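Local coordinates for protein putative oxygenase (Streptomyces coelicolor, PDB 2OG5) that hydroxylates L-asparagine at C3, using iron(II), 2-oxoglutarate and oxygen, to supply (2S,3S)-3-hydroxyasparagine for the calcium-dependent lipopeptide antibiotic, at residues R35-E49 and D93-P106. Numbering follows the deposited sequence.
Sequences RYDVTLDQSDAELVE and DSGPDGAIVLRGLP
D37 and R103 illustrate how a short parallel strand pair can be clamped from one face. R103 presents its guanidinium side-on, NE bonding D37 OD1 at 3.0 Å and NH2 reaching OD2 at 3.2 Å; each nitrogen comes in on the syn side but tilted out of the carboxylate plane, NH2 more than NE. Carboxylate and guanidinium planes lie 17° apart. D37 swings its CG anti to the backbone N (chi1 -175°), which carries the carboxylate to R103; T39 OG1 lies beside the R103 methylenes, 3.6 Å from CD. NH1 of R103 has a second acid, E300.

Beneath this clamp, strands 37-39 and 99-103 run parallel. V38 bonds through N to V101 O and through O to R103 N, while Y36 O accepts from V101 N at one end and L40 N donates to R103 O at the other. The V38/L102 face makes apolar contacts, V38 CG2 to I100 CD1 (4.2 Å) and V38 CB to L102 CD1. In the second turn of helix 42-58, V48 CG1 meets P106 CD at 3.7 Å, the side chains crossing at about a right angle.

Y36 meets D93 O at its ring edge, near the plane, whereas A99 O, S94 O and G95 CA lie oblique to the ring, G95 CA 3.4 Å from OH. A water joins Y36 OH to D93 O.

Strand 37-39 thus extends the jelly-roll sheet beyond 99-103, whose other edge pairs with 301-305. The chemistry implies a two-sided attachment: R103 shared between D37 and E300, which probably balances its charge and fixes the guanidinium's orientation, and apolar contacts under helix 81-92.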
loop_
_atom_site.group_PDB
_atom_site.type_symbol
_atom_site.label_atom_id
_atom_site.label_comp_id
_atom_site.label_asym_id
_atom_site.label_seq_id
_atom_site.Cartn_x
_atom_site.Cartn_y
_atom_site.Cartn_z
ATOM N N ARG A 35 0.707 18.980 6.352
ATOM C CA ARG A 35 -0.533 18.210 6.433
ATOM C C ARG A 35 -0.409 16.814 5.809
ATOM O O ARG A 35 -1.413 16.105 5.698
ATOM C CB ARG A 35 -1.713 18.981 5.828
ATOM C CG ARG A 35 -1.693 19.175 4.323
ATOM C CD ARG A 35 -2.798 20.150 3.930
ATOM N NE ARG A 35 -2.749 20.528 2.520
ATOM C CZ ARG A 35 -1.887 21.394 1.991
ATOM N NH1 ARG A 35 -0.962 21.993 2.741
ATOM N NH2 ARG A 35 -1.946 21.664 0.692
ATOM N N TYR A 36 0.804 16.421 5.408
ATOM C CA TYR A 36 1.064 15.043 4.961
ATOM C C TYR A 36 1.923 14.260 5.952
ATOM O O TYR A 36 2.377 13.155 5.665
ATOM C CB TYR A 36 1.672 15.043 3.553
ATOM C CG TYR A 36 0.783 15.788 2.598
ATOM C CD1 TYR A 36 -0.441 15.255 2.208
ATOM C CD2 TYR A 36 1.125 17.058 2.144
ATOM C CE1 TYR A 36 -1.289 15.951 1.359
ATOM C CE2 TYR A 36 0.290 17.759 1.292
ATOM C CZ TYR A 36 -0.914 17.206 0.906
ATOM O OH TYR A 36 -1.750 17.913 0.072
ATOM N N ASP A 37 2.121 14.836 7.130
ATOM C CA ASP A 37 2.830 14.172 8.209
ATOM C C ASP A 37 2.116 14.573 9.488
ATOM O O ASP A 37 2.336 15.669 10.018
ATOM C CB ASP A 37 4.304 14.584 8.208
ATOM C CG ASP A 37 5.128 13.831 9.230
ATOM O OD1 ASP A 37 4.553 13.275 10.188
ATOM O OD2 ASP A 37 6.369 13.816 9.090
ATOM N N VAL A 38 1.243 13.693 9.965
ATOM C CA VAL A 38 0.343 14.004 11.067
ATOM C C VAL A 38 0.677 13.163 12.283
ATOM O O VAL A 38 0.615 11.944 12.230
ATOM C CB VAL A 38 -1.124 13.736 10.670
ATOM C CG1 VAL A 38 -2.060 14.067 11.832
ATOM C CG2 VAL A 38 -1.485 14.536 9.421
ATOM N N THR A 39 1.026 13.817 13.387
ATOM C CA THR A 39 1.221 13.117 14.647
ATOM C C THR A 39 -0.040 13.317 15.476
ATOM O O THR A 39 -0.460 14.453 15.710
ATOM C CB THR A 39 2.468 13.625 15.407
ATOM O OG1 THR A 39 3.645 13.349 14.638
ATOM C CG2 THR A 39 2.597 12.933 16.761
ATOM N N LEU A 40 -0.657 12.218 15.892
ATOM C CA LEU A 40 -1.834 12.291 16.745
ATOM C C LEU A 40 -1.447 12.931 18.077
ATOM O O LEU A 40 -0.401 12.603 18.641
ATOM C CB LEU A 40 -2.414 10.895 17.002
ATOM C CG LEU A 40 -3.334 10.300 15.931
ATOM C CD1 LEU A 40 -2.624 10.119 14.588
ATOM C CD2 LEU A 40 -3.916 8.975 16.422
ATOM N N ASP A 41 -2.276 13.844 18.579
ATOM C CA ASP A 41 -2.053 14.346 19.927
ATOM C C ASP A 41 -2.539 13.282 20.910
ATOM O O ASP A 41 -3.171 12.306 20.506
ATOM C CB ASP A 41 -2.679 15.736 20.144
ATOM C CG ASP A 41 -4.189 15.738 20.112
ATOM O OD1 ASP A 41 -4.822 14.667 20.155
ATOM O OD2 ASP A 41 -4.751 16.855 20.071
ATOM N N GLN A 42 -2.208 13.443 22.185
ATOM C CA GLN A 42 -2.451 12.392 23.171
ATOM C C GLN A 42 -3.934 12.043 23.266
ATOM O O GLN A 42 -4.297 10.871 23.347
ATOM C CB GLN A 42 -1.918 12.820 24.544
ATOM C CG GLN A 42 -2.133 11.806 25.675
ATOM C CD GLN A 42 -1.356 10.507 25.498
ATOM O OE1 GLN A 42 -0.452 10.408 24.664
ATOM N NE2 GLN A 42 -1.708 9.498 26.297
ATOM N N SER A 43 -4.778 13.068 23.257
ATOM C CA SER A 43 -6.225 12.893 23.358
ATOM C C SER A 43 -6.756 12.030 22.214
ATOM O O SER A 43 -7.473 11.053 22.439
ATOM C CB SER A 43 -6.910 14.261 23.345
ATOM O OG SER A 43 -8.314 14.135 23.221
ATOM N N ASP A 44 -6.386 12.394 20.995
ATOM C CA ASP A 44 -6.812 11.641 19.815
ATOM C C ASP A 44 -6.234 10.224 19.785
ATOM O O ASP A 44 -6.931 9.281 19.408
ATOM C CB ASP A 44 -6.430 12.387 18.537
ATOM C CG ASP A 44 -7.288 13.627 18.296
ATOM O OD1 ASP A 44 -8.311 13.814 18.986
ATOM O OD2 ASP A 44 -6.939 14.415 17.395
ATOM N N ALA A 45 -4.971 10.076 20.185
ATOM C CA ALA A 45 -4.322 8.760 20.234
ATOM C C ALA A 45 -5.033 7.831 21.221
ATOM O O ALA A 45 -5.220 6.642 20.948
ATOM C CB ALA A 45 -2.851 8.907 20.603
ATOM N N GLU A 46 -5.423 8.379 22.370
ATOM C CA GLU A 46 -6.157 7.604 23.370
ATOM C C GLU A 46 -7.549 7.175 22.891
ATOM O O GLU A 46 -7.990 6.051 23.157
ATOM C CB GLU A 46 -6.266 8.400 24.673
ATOM C CG GLU A 46 -4.938 8.523 25.392
ATOM C CD GLU A 46 -5.000 9.418 26.624
ATOM O OE1 GLU A 46 -6.026 10.105 26.840
ATOM O OE2 GLU A 46 -4.008 9.435 27.382
ATOM N N LEU A 47 -8.233 8.063 22.180
ATOM C CA LEU A 47 -9.568 7.762 21.668
ATOM C C LEU A 47 -9.510 6.662 20.607
ATOM O O LEU A 47 -10.285 5.704 20.658
ATOM C CB LEU A 47 -10.223 9.021 21.098
ATOM C CG LEU A 47 -11.590 8.842 20.427
ATOM C CD1 LEU A 47 -12.566 8.069 21.317
ATOM C CD2 LEU A 47 -12.180 10.198 20.030
ATOM N N VAL A 48 -8.580 6.786 19.662
ATOM C CA VAL A 48 -8.429 5.769 18.618
ATOM C C VAL A 48 -8.039 4.423 19.241
ATOM O O VAL A 48 -8.542 3.378 18.828
ATOM C CB VAL A 48 -7.414 6.203 17.532
ATOM C CG1 VAL A 48 -7.166 5.068 16.530
ATOM C CG2 VAL A 48 -7.912 7.449 16.801
ATOM N N GLU A 49 -7.181 4.450 20.262
ATOM C CA GLU A 49 -6.809 3.232 20.986
ATOM C C GLU A 49 -8.041 2.563 21.603
ATOM O O GLU A 49 -8.217 1.355 21.484
ATOM C CB GLU A 49 -5.767 3.552 22.064
ATOM C CG GLU A 49 -5.293 2.337 22.854
ATOM C CD GLU A 49 -4.322 2.696 23.953
ATOM O OE1 GLU A 49 -4.573 3.688 24.677
ATOM O OE2 GLU A 49 -3.316 1.972 24.109
ATOM N N ASP A 93 -6.930 15.409 -2.296
ATOM C CA ASP A 93 -5.677 15.850 -2.901
ATOM C C ASP A 93 -4.517 15.231 -2.121
ATOM O O ASP A 93 -4.271 15.596 -0.977
ATOM C CB ASP A 93 -5.608 17.377 -2.863
ATOM C CG ASP A 93 -4.359 17.938 -3.514
ATOM O OD1 ASP A 93 -3.421 17.175 -3.841
ATOM O OD2 ASP A 93 -4.321 19.176 -3.708
ATOM N N SER A 94 -3.827 14.276 -2.739
ATOM C CA SER A 94 -2.750 13.563 -2.055
ATOM C C SER A 94 -1.415 14.320 -2.087
ATOM O O SER A 94 -0.411 13.840 -1.563
ATOM C CB SER A 94 -2.614 12.146 -2.611
ATOM O OG SER A 94 -2.423 12.163 -4.007
ATOM N N GLY A 95 -1.414 15.514 -2.672
ATOM C CA GLY A 95 -0.274 16.412 -2.593
ATOM C C GLY A 95 0.876 16.048 -3.512
ATOM O O GLY A 95 0.825 15.069 -4.234
ATOM N N PRO A 96 1.938 16.854 -3.484
ATOM C CA PRO A 96 3.041 16.660 -4.417
ATOM C C PRO A 96 3.806 15.340 -4.276
ATOM O O PRO A 96 4.452 14.929 -5.230
ATOM C CB PRO A 96 3.954 17.866 -4.140
ATOM C CG PRO A 96 3.580 18.342 -2.802
ATOM C CD PRO A 96 2.139 18.020 -2.608
ATOM N N ASP A 97 3.752 14.692 -3.111
ATOM C CA ASP A 97 4.407 13.401 -2.928
ATOM C C ASP A 97 3.441 12.220 -2.945
ATOM O O ASP A 97 3.869 11.071 -2.878
ATOM C CB ASP A 97 5.205 13.402 -1.637
ATOM C CG ASP A 97 6.320 14.403 -1.677
ATOM O OD1 ASP A 97 7.226 14.201 -2.505
ATOM O OD2 ASP A 97 6.281 15.389 -0.903
ATOM N N GLY A 98 2.147 12.502 -3.055
ATOM C CA GLY A 98 1.150 11.444 -3.172
ATOM C C GLY A 98 1.171 10.447 -2.038
ATOM O O GLY A 98 0.937 9.256 -2.252
ATOM N N ALA A 99 1.444 10.921 -0.830
ATOM C CA ALA A 99 1.586 10.059 0.330
ATOM C C ALA A 99 1.366 10.840 1.613
ATOM O O ALA A 99 1.593 12.050 1.669
ATOM C CB ALA A 99 2.976 9.414 0.343
ATOM N N ILE A 100 0.919 10.139 2.646
ATOM C CA ILE A 100 0.754 10.720 3.968
ATOM C C ILE A 100 1.264 9.711 4.995
ATOM O O ILE A 100 1.179 8.502 4.764
ATOM C CB ILE A 100 -0.725 11.131 4.240
ATOM C CG1 ILE A 100 -0.883 11.785 5.616
ATOM C CG2 ILE A 100 -1.673 9.947 4.129
ATOM C CD1 ILE A 100 -2.236 12.512 5.770
ATOM N N VAL A 101 1.823 10.194 6.100
ATOM C CA VAL A 101 2.149 9.330 7.224
ATOM C C VAL A 101 1.444 9.852 8.470
ATOM O O VAL A 101 1.454 11.052 8.726
ATOM C CB VAL A 101 3.654 9.212 7.433
ATOM C CG1 VAL A 101 3.951 8.281 8.600
ATOM C CG2 VAL A 101 4.298 8.703 6.169
ATOM N N LEU A 102 0.766 8.956 9.182
ATOM C CA LEU A 102 0.151 9.259 10.470
ATOM C C LEU A 102 0.994 8.568 11.532
ATOM O O LEU A 102 1.380 7.418 11.353
ATOM C CB LEU A 102 -1.289 8.738 10.535
ATOM C CG LEU A 102 -2.435 9.544 9.906
ATOM C CD1 LEU A 102 -2.130 9.977 8.523
ATOM C CD2 LEU A 102 -3.693 8.672 9.952
ATOM N N ARG A 103 1.270 9.263 12.630
ATOM C CA ARG A 103 2.128 8.732 13.694
ATOM C C ARG A 103 1.345 8.718 14.989
ATOM O O ARG A 103 0.610 9.652 15.267
ATOM C CB ARG A 103 3.361 9.615 13.865
ATOM C CG ARG A 103 4.131 9.841 12.590
ATOM C CD ARG A 103 5.337 10.729 12.824
ATOM N NE ARG A 103 6.004 11.055 11.563
ATOM C CZ ARG A 103 7.252 10.712 11.246
ATOM N NH1 ARG A 103 8.018 10.017 12.084
ATOM N NH2 ARG A 103 7.747 11.074 10.067
ATOM N N GLY A 104 1.510 7.668 15.780
ATOM C CA GLY A 104 0.879 7.590 17.097
ATOM C C GLY A 104 -0.371 6.735 17.134
ATOM O O GLY A 104 -1.159 6.832 18.078
ATOM N N LEU A 105 -0.554 5.890 16.122
ATOM C CA LEU A 105 -1.681 4.966 16.086
ATOM C C LEU A 105 -1.433 3.807 17.044
ATOM O O LEU A 105 -0.279 3.480 17.342
ATOM C CB LEU A 105 -1.921 4.459 14.661
ATOM C CG LEU A 105 -2.515 5.529 13.741
ATOM C CD1 LEU A 105 -2.318 5.147 12.301
ATOM C CD2 LEU A 105 -3.997 5.773 14.052
ATOM N N PRO A 106 -2.516 3.184 17.538
ATOM C CA PRO A 106 -2.331 2.150 18.549
ATOM C C PRO A 106 -1.830 0.851 17.946
ATOM O O PRO A 106 -2.371 0.383 16.943
ATOM C CB PRO A 106 -3.734 1.973 19.135
ATOM C CG PRO A 106 -4.654 2.372 18.039
ATOM C CD PRO A 106 -3.938 3.402 17.217
HETATM O O HOH W 1 -4.319 17.613 0.737
HETATM O O HOH W 2 -3.222 5.504 19.570
#